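Local coordinates for sortase B (Clostridium perfringens, PDB 5YFK), which is a class B sortase, a cysteine transpeptidase that probably joins surface proteins to the bacterial cell wall, at residues D75-F78 with Y79-N83; S98-L102 with N103-N107; A160-L163 with E164-I167. The protein carries 1 engineered substitution. All blocks are in the same frame, centred on the assembly; numbering follows the deposited sequence.

Contacts 1 and 2 are irregular loops at successive ends of strand 94-96: residues 75-83 lead into it from strand 67-72, and the loop of residues 98-107 leaves it for strand 107-111. They touch where Asn76 OD1 meets Ser98 N at 2.8 Å. Contact 3 belongs to helix 160-166, which follows strand 146-159, and does not touch either loop. Contacts 1 and 3 lie at the surface, each with one side near predicted active-site residues, whereas contact 2 is partly buried and away from those sites. Their chemistry differs accordingly: aromatic stacking in contact 1, a network of asparagine amides and aspartate carboxylates in contact 2, and helical backbone bonds with a leucine-isoleucine pair in contact 3.

Contact 1 of 3, residues D75-F78 with Y79-N83; sequences DNDF and YLHHN
Phe78 lays one ring face flat against the imidazole of His82 in an offset stack, centroids 3.6 Å apart and planes only 8° off parallel. The fit is tight, with Phe78 CE1 and His82 CE1 3.1 Å apart. Phe78 has CG anti to its nitrogen (chi1 -173°), which sets the ring beside its own carbonyl, and His82 exploits both: while stacked on the ring it donates from ND1 to Phe78 O at 2.7 Å, with the acceptor in the imidazole plane. Histidine suits this place because one flat ring can both stack and donate from its edge. Phe78 O takes a second bond, from His81 N. The CD2 edge of Phe78 points at the face of Tyr79 in a T-shaped pair, planes at 88°, while the Tyr79 hydroxyl bonds to Asp54. Ahead of this aromatic cluster, Asp75 OD1 accepts from Asp77 N at 2.9 Å and Phe78 N at 2.7 Å, the first an Asx turn, the two together an Asx motif. Leu80 packs on Phe95, and its carbonyl is hydrogen-bonded to the predicted catalytic His113. The donated bond places a proton on His82 ND1 and, together with the stack, fixes the imidazole's rotation.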
ATOM      1  N   ASP A  75      16.252   2.834   0.948  1.00 21.28           N
ATOM      2  CA  ASP A  75      15.963   3.333  -0.388  1.00 21.93           C
ATOM      3  C   ASP A  75      14.752   2.572  -0.933  1.00 21.19           C
ATOM      4  O   ASP A  75      14.162   1.781  -0.212  1.00 21.06           O
ATOM      5  CB  ASP A  75      17.155   3.139  -1.330  1.00 28.06           C
ATOM      6  CG  ASP A  75      17.578   1.675  -1.474  1.00 35.86           C
ATOM      7  OD1 ASP A  75      16.711   0.772  -1.421  1.00 25.76           O
ATOM      8  OD2 ASP A  75      18.759   1.440  -1.832  1.00 32.84           O
ATOM      9  N   ASN A  76      14.300   2.943  -2.125  1.00 23.00           N
ATOM     10  CA  ASN A  76      13.170   2.251  -2.751  1.00 23.26           C
ATOM     11  C   ASN A  76      13.577   1.148  -3.734  1.00 25.26           C
ATOM     12  O   ASN A  76      12.804   0.796  -4.633  1.00 30.20           O
ATOM     13  CB  ASN A  76      12.272   3.283  -3.435  1.00 23.59           C
ATOM     14  CG  ASN A  76      11.625   4.231  -2.440  1.00 20.53           C
ATOM     15  OD1 ASN A  76      11.388   3.868  -1.306  1.00 20.99           O
ATOM     16  ND2 ASN A  76      11.238   5.407  -2.906  1.00 21.84           N
ATOM     17  N   ASP A  77      14.733   0.524  -3.477  1.00 23.19           N
ATOM     18  CA  ASP A  77      15.243  -0.562  -4.307  1.00 24.21           C
ATOM     19  C   ASP A  77      15.515  -1.850  -3.522  1.00 20.22           C
ATOM     20  O   ASP A  77      15.226  -2.946  -4.029  1.00 22.30           O
ATOM     21  CB  ASP A  77      16.536  -0.114  -5.000  1.00 32.90           C
ATOM     22  CG  ASP A  77      16.999  -1.097  -6.050  1.00 37.75           C
ATOM     23  OD1 ASP A  77      16.353  -1.169  -7.117  1.00 44.99           O
ATOM     24  OD2 ASP A  77      17.982  -1.823  -5.788  1.00 47.72           O
ATOM     25  N   PHE A  78      15.971  -1.737  -2.268  1.00 21.08           N
ATOM     26  CA  PHE A  78      16.330  -2.944  -1.492  1.00 23.43           C
ATOM     27  C   PHE A  78      15.198  -3.974  -1.502  1.00 26.60           C
ATOM     28  O   PHE A  78      15.436  -5.179  -1.626  1.00 22.83           O
ATOM     29  CB  PHE A  78      16.723  -2.605  -0.052  1.00 25.61           C
ATOM     30  CG  PHE A  78      17.262  -3.780   0.735  1.00 32.33           C
ATOM     31  CD1 PHE A  78      18.586  -4.185   0.592  1.00 32.63           C
ATOM     32  CD2 PHE A  78      16.449  -4.485   1.613  1.00 23.88           C
ATOM     33  CE1 PHE A  78      19.072  -5.277   1.294  1.00 27.47           C
ATOM     34  CE2 PHE A  78      16.929  -5.572   2.319  1.00 31.51           C
ATOM     35  CZ  PHE A  78      18.252  -5.961   2.171  1.00 32.87           C
ATOM     36  N   TYR A  79      13.989  -3.534  -1.186  1.00 24.97           N
ATOM     37  CA  TYR A  79      12.916  -4.488  -0.952  1.00 23.86           C
ATOM     38  C   TYR A  79      12.168  -4.857  -2.240  1.00 18.60           C
ATOM     39  O   TYR A  79      11.255  -5.682  -2.211  1.00 17.67           O
ATOM     40  CB  TYR A  79      11.965  -3.976   0.133  1.00 23.43           C
ATOM     41  CG  TYR A  79      12.517  -4.199   1.531  1.00 19.57           C
ATOM     42  CD1 TYR A  79      12.776  -5.488   1.995  1.00 23.14           C
ATOM     43  CD2 TYR A  79      12.882  -3.137   2.341  1.00 22.40           C
ATOM     44  CE1 TYR A  79      13.250  -5.705   3.271  1.00 20.06           C
ATOM     45  CE2 TYR A  79      13.371  -3.351   3.620  1.00 21.14           C
ATOM     46  CZ  TYR A  79      13.695  -4.641   4.012  1.00 20.93           C
ATOM     47  OH  TYR A  79      14.171  -4.888   5.282  1.00 22.06           O
ATOM     48  N   LEU A  80      12.665  -4.394  -3.382  1.00 18.15           N
ATOM     49  CA  LEU A  80      12.288  -5.010  -4.660  1.00 22.74           C
ATOM     50  C   LEU A  80      12.977  -6.356  -4.827  1.00 24.93           C
ATOM     51  O   LEU A  80      12.582  -7.171  -5.660  1.00 27.44           O
ATOM     52  CB  LEU A  80      12.668  -4.112  -5.823  1.00 25.41           C
ATOM     53  CG  LEU A  80      11.739  -2.923  -5.988  1.00 25.12           C
ATOM     54  CD1 LEU A  80      12.288  -1.943  -7.014  1.00 33.95           C
ATOM     55  CD2 LEU A  80      10.330  -3.395  -6.337  1.00 31.53           C
ATOM     56  N   HIS A  81      14.070  -6.536  -4.095  1.00 24.81           N
ATOM     57  CA  HIS A  81      14.967  -7.679  -4.334  1.00 28.54           C
ATOM     58  C   HIS A  81      15.294  -8.459  -3.072  1.00 30.14           C
ATOM     59  O   HIS A  81      16.099  -9.400  -3.105  1.00 27.60           O
ATOM     60  CB  HIS A  81      16.267  -7.187  -4.971  1.00 27.72           C
ATOM     61  CG  HIS A  81      16.051  -6.313  -6.160  1.00 28.73           C
ATOM     62  ND1 HIS A  81      16.369  -4.974  -6.162  1.00 29.91           N
ATOM     63  CD2 HIS A  81      15.444  -6.556  -7.345  1.00 27.92           C
ATOM     64  CE1 HIS A  81      16.069  -4.455  -7.338  1.00 30.01           C
ATOM     65  NE2 HIS A  81      15.481  -5.388  -8.064  1.00 33.92           N
ATOM     66  N   HIS A  82      14.652  -8.113  -1.963  1.00 26.15           N
ATOM     67  CA  HIS A  82      14.776  -8.921  -0.769  1.00 24.66           C
ATOM     68  C   HIS A  82      13.416  -9.191  -0.141  1.00 24.93           C
ATOM     69  O   HIS A  82      12.499  -8.365  -0.217  1.00 25.52           O
ATOM     70  CB  HIS A  82      15.676  -8.251   0.270  1.00 25.29           C
ATOM     71  CG  HIS A  82      17.074  -8.006  -0.205  1.00 30.99           C
ATOM     72  ND1 HIS A  82      17.414  -6.930  -0.994  1.00 30.59           N
ATOM     73  CD2 HIS A  82      18.215  -8.713  -0.020  1.00 33.69           C
ATOM     74  CE1 HIS A  82      18.712  -6.961  -1.241  1.00 38.27           C
ATOM     75  NE2 HIS A  82      19.208  -8.063  -0.710  1.00 30.72           N
ATOM     76  N   ASN A  83      13.345 -10.279   0.610  1.00 25.43           N
ATOM     77  CA  ASN A  83      12.118 -10.659   1.286  1.00 26.93           C
ATOM     78  C   ASN A  83      12.104 -10.133   2.702  1.00 27.43           C
ATOM     79  O   ASN A  83      12.894  -9.253   3.039  1.00 23.77           O
ATOM     80  CB  ASN A  83      11.916 -12.175   1.258  1.00 30.46           C
ATOM     81  CG  ASN A  83      12.895 -12.921   2.143  1.00 34.35           C
ATOM     82  OD1 ASN A  83      13.677 -12.326   2.884  1.00 33.07           O
ATOM     83  ND2 ASN A  83      12.869 -14.237   2.046  1.00 38.97           N
TER
HETATM   84  O   HOH W   1      13.062  -0.741  -0.606  1.00 21.15           O

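Contact 2 of 3, residues S98-L102 with N103-N107; sequences SENNL and NDDSN
Asp105 turns its carboxylate back toward the backbone of Asn101, and OD2 accepts from Asn100 ND2 at 3.0 Å and from the backbone N of Asn101 at 2.5 Å, a short bond. The two donors come from different directions: Asn100 ND2 meets the anti lone pair, whereas Asn101 N approaches from above the carboxylate plane. Asn100 suits its place because one amide can do several jobs. Its chi1 of -105° is off a staggered value, yet both N-H groups point well, the second carrying Asn100 ND2 to Asn107 O at 3.0 Å, while OD1 accepts from Val109 N. Asn101 extends its amide away from its nitrogen (chi1 -180°) and over the following turn. There Asn101 OD1 accepts from Asp104 N at 3.1 Å and weakly from Asn103 N, and the amide stacks on the Asp104 carboxylate, planes 20° apart. Asn101 O closes the turn by accepting from Asp105 N at 2.7 Å and from Asp104 N. Lys170 forms a salt bridge with Asp105 OD2, probably balancing its buried charge. The loop thus joins strands 94-96 and 107-111, with Leu102 against strands 55-61 and 138-143, and Asn107 beside Tyr180 of helix 174-186.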
ATOM      1  N   SER A  98      10.956   5.109   1.114  1.00 17.96           N
ATOM      2  CA  SER A  98      12.048   5.346   2.080  1.00 19.43           C
ATOM      3  C   SER A  98      12.064   6.782   2.620  1.00 18.58           C
ATOM      4  O   SER A  98      12.508   6.998   3.741  1.00 22.54           O
ATOM      5  CB  SER A  98      13.398   5.046   1.426  1.00 18.31           C
ATOM      6  OG  SER A  98      13.583   5.877   0.287  1.00 19.19           O
ATOM      7  N   GLU A  99      11.418   7.701   1.897  1.00 27.34           N
ATOM      8  CA  GLU A  99      11.360   9.118   2.284  1.00 28.96           C
ATOM      9  C   GLU A  99      10.119   9.438   3.144  1.00 31.85           C
ATOM     10  O   GLU A  99      10.049  10.498   3.754  1.00 21.86           O
ATOM     11  CB  GLU A  99      11.378  10.015   1.042  1.00 32.83           C
ATOM     12  CG  GLU A  99      12.538   9.772   0.091  1.00 39.66           C
ATOM     13  CD  GLU A  99      13.875   9.661   0.815  1.00 55.73           C
ATOM     14  OE1 GLU A  99      14.515   8.574   0.768  1.00 41.96           O
ATOM     15  OE2 GLU A  99      14.249  10.642   1.495  1.00 44.17           O
ATOM     16  N   ASN A 100       9.181   8.492   3.260  1.00 22.95           N
ATOM     17  CA  ASN A 100       8.002   8.711   4.081  1.00 21.97           C
ATOM     18  C   ASN A 100       8.341   8.923   5.540  1.00 24.57           C
ATOM     19  O   ASN A 100       9.036   8.106   6.159  1.00 23.38           O
ATOM     20  CB  ASN A 100       7.023   7.543   3.968  1.00 19.99           C
ATOM     21  CG  ASN A 100       5.806   7.862   3.106  1.00 15.77           C
ATOM     22  OD1 ASN A 100       5.265   6.963   2.472  1.00 15.56           O
ATOM     23  ND2 ASN A 100       5.294   9.076   3.196  1.00 17.29           N
ATOM     24  N   ASN A 101       7.790   9.989   6.110  1.00 18.14           N
ATOM     25  CA  ASN A 101       7.668  10.080   7.571  1.00 19.28           C
ATOM     26  C   ASN A 101       6.268   9.700   7.999  1.00 14.56           C
ATOM     27  O   ASN A 101       5.308  10.473   7.803  1.00 14.27           O
ATOM     28  CB  ASN A 101       8.036  11.480   8.074  1.00 20.67           C
ATOM     29  CG  ASN A 101       7.930  11.613   9.589  1.00 22.88           C
ATOM     30  OD1 ASN A 101       7.121  10.957  10.238  1.00 27.30           O
ATOM     31  ND2 ASN A 101       8.845  12.363  10.165  1.00 27.76           N
ATOM     32  N   LEU A 102       6.143   8.511   8.595  1.00 19.08           N
ATOM     33  CA  LEU A 102       4.831   7.911   8.839  1.00 21.61           C
ATOM     34  C   LEU A 102       4.070   8.620   9.957  1.00 20.06           C
ATOM     35  O   LEU A 102       2.838   8.636   9.966  1.00 21.65           O
ATOM     36  CB  LEU A 102       4.967   6.424   9.164  1.00 21.63           C
ATOM     37  CG  LEU A 102       5.469   5.540   8.018  1.00 21.43           C
ATOM     38  CD1 LEU A 102       5.499   4.085   8.471  1.00 23.10           C
ATOM     39  CD2 LEU A 102       4.550   5.704   6.808  1.00 19.62           C
ATOM     40  N   ASN A 103       4.787   9.363  10.800  1.00 23.08           N
ATOM     41  CA  ASN A 103       4.108  10.183  11.813  1.00 20.51           C
ATOM     42  C   ASN A 103       3.511  11.460  11.250  1.00 19.56           C
ATOM     43  O   ASN A 103       2.487  11.942  11.744  1.00 25.71           O
ATOM     44  CB  ASN A 103       5.069  10.532  12.947  1.00 26.94           C
ATOM     45  CG  ASN A 103       5.500   9.309  13.733  1.00 32.55           C
ATOM     46  OD1 ASN A 103       4.675   8.466  14.089  1.00 36.85           O
ATOM     47  ND2 ASN A 103       6.806   9.137  13.879  1.00 42.84           N
ATOM     48  N   ASP A 104       4.161  11.999  10.217  1.00 17.38           N
ATOM     49  CA  ASP A 104       3.848  13.338   9.727  1.00 18.11           C
ATOM     50  C   ASP A 104       3.152  13.378   8.377  1.00 17.42           C
ATOM     51  O   ASP A 104       2.287  14.252   8.139  1.00 19.75           O
ATOM     52  CB  ASP A 104       5.111  14.196   9.673  1.00 21.14           C
ATOM     53  CG  ASP A 104       5.811  14.298  11.020  1.00 23.68           C
ATOM     54  OD1 ASP A 104       5.206  13.943  12.057  1.00 21.52           O
ATOM     55  OD2 ASP A 104       6.950  14.808  11.033  1.00 26.67           O
ATOM     56  N   ASP A 105       3.575  12.529   7.446  1.00 15.38           N
ATOM     57  CA  ASP A 105       3.252  12.775   6.037  1.00 15.57           C
ATOM     58  C   ASP A 105       1.742  12.582   5.737  1.00 14.91           C
ATOM     59  O   ASP A 105       1.095  11.681   6.280  1.00 13.60           O
ATOM     60  CB  ASP A 105       4.097  11.867   5.146  1.00 16.73           C
ATOM     61  CG  ASP A 105       5.572  12.245   5.137  1.00 19.76           C
ATOM     62  OD1 ASP A 105       5.945  13.308   5.700  1.00 17.15           O
ATOM     63  OD2 ASP A 105       6.362  11.437   4.608  1.00 17.55           O
ATOM     64  N   SER A 106       1.197  13.403   4.842  1.00 17.18           N
ATOM     65  CA  SER A 106      -0.221  13.274   4.461  1.00 19.44           C
ATOM     66  C   SER A 106      -0.471  12.184   3.390  1.00 15.50           C
ATOM     67  O   SER A 106      -1.613  11.773   3.179  1.00 16.32           O
ATOM     68  CB  SER A 106      -0.786  14.633   4.016  1.00 24.01           C
ATOM     69  OG  SER A 106      -1.271  15.355   5.142  1.00 29.01           O
ATOM     70  N   ASN A 107       0.588  11.721   2.725  1.00 15.68           N
ATOM     71  CA  ASN A 107       0.466  10.621   1.733  1.00 12.78           C
ATOM     72  C   ASN A 107       1.452   9.531   2.092  1.00 13.84           C
ATOM     73  O   ASN A 107       2.655   9.756   2.056  1.00 17.60           O
ATOM     74  CB  ASN A 107       0.758  11.123   0.331  1.00 14.48           C
ATOM     75  CG  ASN A 107       0.494  10.086  -0.748  1.00 12.17           C
ATOM     76  OD1 ASN A 107      -0.141   9.037  -0.509  1.00 15.43           O
ATOM     77  ND2 ASN A 107       0.947  10.390  -1.958  1.00 13.13           N
TER

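Contact 3 of 3, residues A160-L163 with E164-I167; sequences AKDL and ESEI
Leu163 and Ile167, one helical turn apart, run alongside each other in the same direction, with Leu163 CD1 3.6 Å from Ile167 CG1. This is the apolar part of the contact. Leu163 has its CG beside its own carbonyl carbon (chi1 -172°), which brings CD1 alongside the isoleucine; both branched side chains suit the face turned toward the sheet.

Backbone bonds make up the second kind. Glu164 N donates to Ala160 O at 3.0 Å in regular helical fashion. Toward the end the pattern tightens: Leu163 O receives both Glu166 N and Ile167 N, each at 3.0 Å, the latter almost head-on to the carbonyl and the former from well above its plane. Asp162 O takes Ser165 N, and Glu166 N only weakly. Ile167 is the first residue to leave helical geometry.

Side-chain polar contacts are the third kind. Ser165 has OG tucked between the two backbone branches (chi1 74°), from where the hydroxyl of Ser165 OG donates to Asp162 O at 2.6 Å; a small residue able to turn back on the helix suits this spot. Lys161 and Glu164 extend together on the exposed side, and their salt bridge is long, Lys161 NZ to Glu164 OE1 at 4.0 Å. Glu166 finds its opposite charge in Lys187, while its OE1 lies close to Glu158 OE1; that proximity of like charges may favour a proton on one of the two.

The helix packs its inner face on the sheet: Leu163 touches Tyr156 of strand 146-159, Ile207 of strand 203-210, and both Val219 and Arg217, the predicted transition-state stabiliser, on strand 216-225. Ile167 meets Tyr156 and Ile207 as well, and reaches Tyr180 of helix 174-186.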
ATOM      1  N   ALA A 160       5.947   4.929 -16.052  1.00 18.73           N
ATOM      2  CA  ALA A 160       6.661   4.952 -14.779  1.00 18.10           C
ATOM      3  C   ALA A 160       7.433   6.254 -14.548  1.00 25.68           C
ATOM      4  O   ALA A 160       7.541   6.734 -13.423  1.00 19.17           O
ATOM      5  CB  ALA A 160       7.579   3.763 -14.662  1.00 18.65           C
ATOM      6  N   LYS A 161       8.043   6.793 -15.596  1.00 22.09           N
ATOM      7  CA  LYS A 161       8.785   8.042 -15.439  1.00 22.66           C
ATOM      8  C   LYS A 161       7.909   9.241 -15.064  1.00 20.98           C
ATOM      9  O   LYS A 161       8.289  10.053 -14.222  1.00 28.32           O
ATOM     10  CB  LYS A 161       9.587   8.336 -16.708  1.00 22.91           C
ATOM     11  CG  LYS A 161      10.704   7.348 -16.950  1.00 23.86           C
ATOM     12  CD  LYS A 161      11.821   7.547 -15.954  1.00 27.04           C
ATOM     13  CE  LYS A 161      12.993   6.645 -16.237  1.00 31.09           C
ATOM     14  NZ  LYS A 161      13.928   6.652 -15.079  1.00 40.60           N
ATOM     15  N   ASP A 162       6.729   9.353 -15.653  1.00 23.13           N
ATOM     16  CA  ASP A 162       5.798  10.380 -15.246  1.00 26.14           C
ATOM     17  C   ASP A 162       5.354  10.216 -13.811  1.00 26.64           C
ATOM     18  O   ASP A 162       5.300  11.168 -13.042  1.00 21.93           O
ATOM     19  CB  ASP A 162       4.568  10.359 -16.137  1.00 29.32           C
ATOM     20  CG  ASP A 162       4.656  11.370 -17.244  1.00 34.64           C
ATOM     21  OD1 ASP A 162       5.669  12.114 -17.284  1.00 33.29           O
ATOM     22  OD2 ASP A 162       3.746  11.384 -18.097  1.00 22.97           O
ATOM     23  N   LEU A 163       5.081   8.980 -13.440  1.00 24.46           N
ATOM     24  CA  LEU A 163       4.611   8.705 -12.102  1.00 18.04           C
ATOM     25  C   LEU A 163       5.638   9.135 -11.071  1.00 15.78           C
ATOM     26  O   LEU A 163       5.305   9.706 -10.027  1.00 16.89           O
ATOM     27  CB  LEU A 163       4.287   7.222 -11.972  1.00 15.29           C
ATOM     28  CG  LEU A 163       3.606   6.914 -10.648  1.00 17.40           C
ATOM     29  CD1 LEU A 163       2.313   7.710 -10.549  1.00 16.79           C
ATOM     30  CD2 LEU A 163       3.372   5.414 -10.514  1.00 18.05           C
ATOM     31  N   GLU A 164       6.885   8.787 -11.329  1.00 19.35           N
ATOM     32  CA  GLU A 164       7.982   9.039 -10.406  1.00 21.42           C
ATOM     33  C   GLU A 164       8.188  10.531 -10.142  1.00 25.39           C
ATOM     34  O   GLU A 164       8.420  10.926  -8.991  1.00 27.45           O
ATOM     35  CB  GLU A 164       9.242   8.411 -11.000  1.00 28.06           C
ATOM     36  CG  GLU A 164      10.400   8.257 -10.057  1.00 44.53           C
ATOM     37  CD  GLU A 164      11.662   7.895 -10.806  1.00 47.23           C
ATOM     38  OE1 GLU A 164      11.569   7.618 -12.023  1.00 50.13           O
ATOM     39  OE2 GLU A 164      12.748   7.984 -10.203  1.00 63.41           O
ATOM     40  N   SER A 165       7.715  11.331 -11.090  1.00 28.75           N
ATOM     41  CA  SER A 165       7.822  12.770 -11.008  1.00 30.47           C
ATOM     42  C   SER A 165       6.604  13.374 -10.320  1.00 32.47           C
ATOM     43  O   SER A 165       6.663  14.518  -9.874  1.00 25.30           O
ATOM     44  CB  SER A 165       7.981  13.376 -12.411  1.00 40.21           C
ATOM     45  OG  SER A 165       6.753  13.348 -13.137  1.00 32.01           O
ATOM     46  N   GLU A 166       5.475  12.668 -10.359  1.00 19.39           N
ATOM     47  CA  GLU A 166       4.227  13.199  -9.831  1.00 20.29           C
ATOM     48  C   GLU A 166       4.030  12.869  -8.348  1.00 15.24           C
ATOM     49  O   GLU A 166       3.433  13.663  -7.621  1.00 16.12           O
ATOM     50  CB  GLU A 166       3.026  12.690 -10.636  1.00 22.68           C
ATOM     51  CG  GLU A 166       2.909  13.279 -12.029  1.00 30.52           C
ATOM     52  CD  GLU A 166       2.056  12.425 -12.933  1.00 34.24           C
ATOM     53  OE1 GLU A 166       1.666  11.314 -12.510  1.00 28.30           O
ATOM     54  OE2 GLU A 166       1.805  12.845 -14.079  1.00 38.09           O
ATOM     55  N   ILE A 167       4.388  11.654  -7.930  1.00 16.02           N
ATOM     56  CA  ILE A 167       3.998  11.172  -6.579  1.00 16.76           C
ATOM     57  C   ILE A 167       4.813  11.945  -5.520  1.00 19.59           C
ATOM     58  O   ILE A 167       6.039  12.082  -5.644  1.00 19.60           O
ATOM     59  CB  ILE A 167       4.213   9.654  -6.415  1.00 18.85           C
ATOM     60  CG1 ILE A 167       3.238   8.866  -7.313  1.00 18.25           C
ATOM     61  CG2 ILE A 167       4.037   9.228  -4.956  1.00 22.78           C
ATOM     62  CD1 ILE A 167       1.775   9.160  -7.042  1.00 18.58           C
TER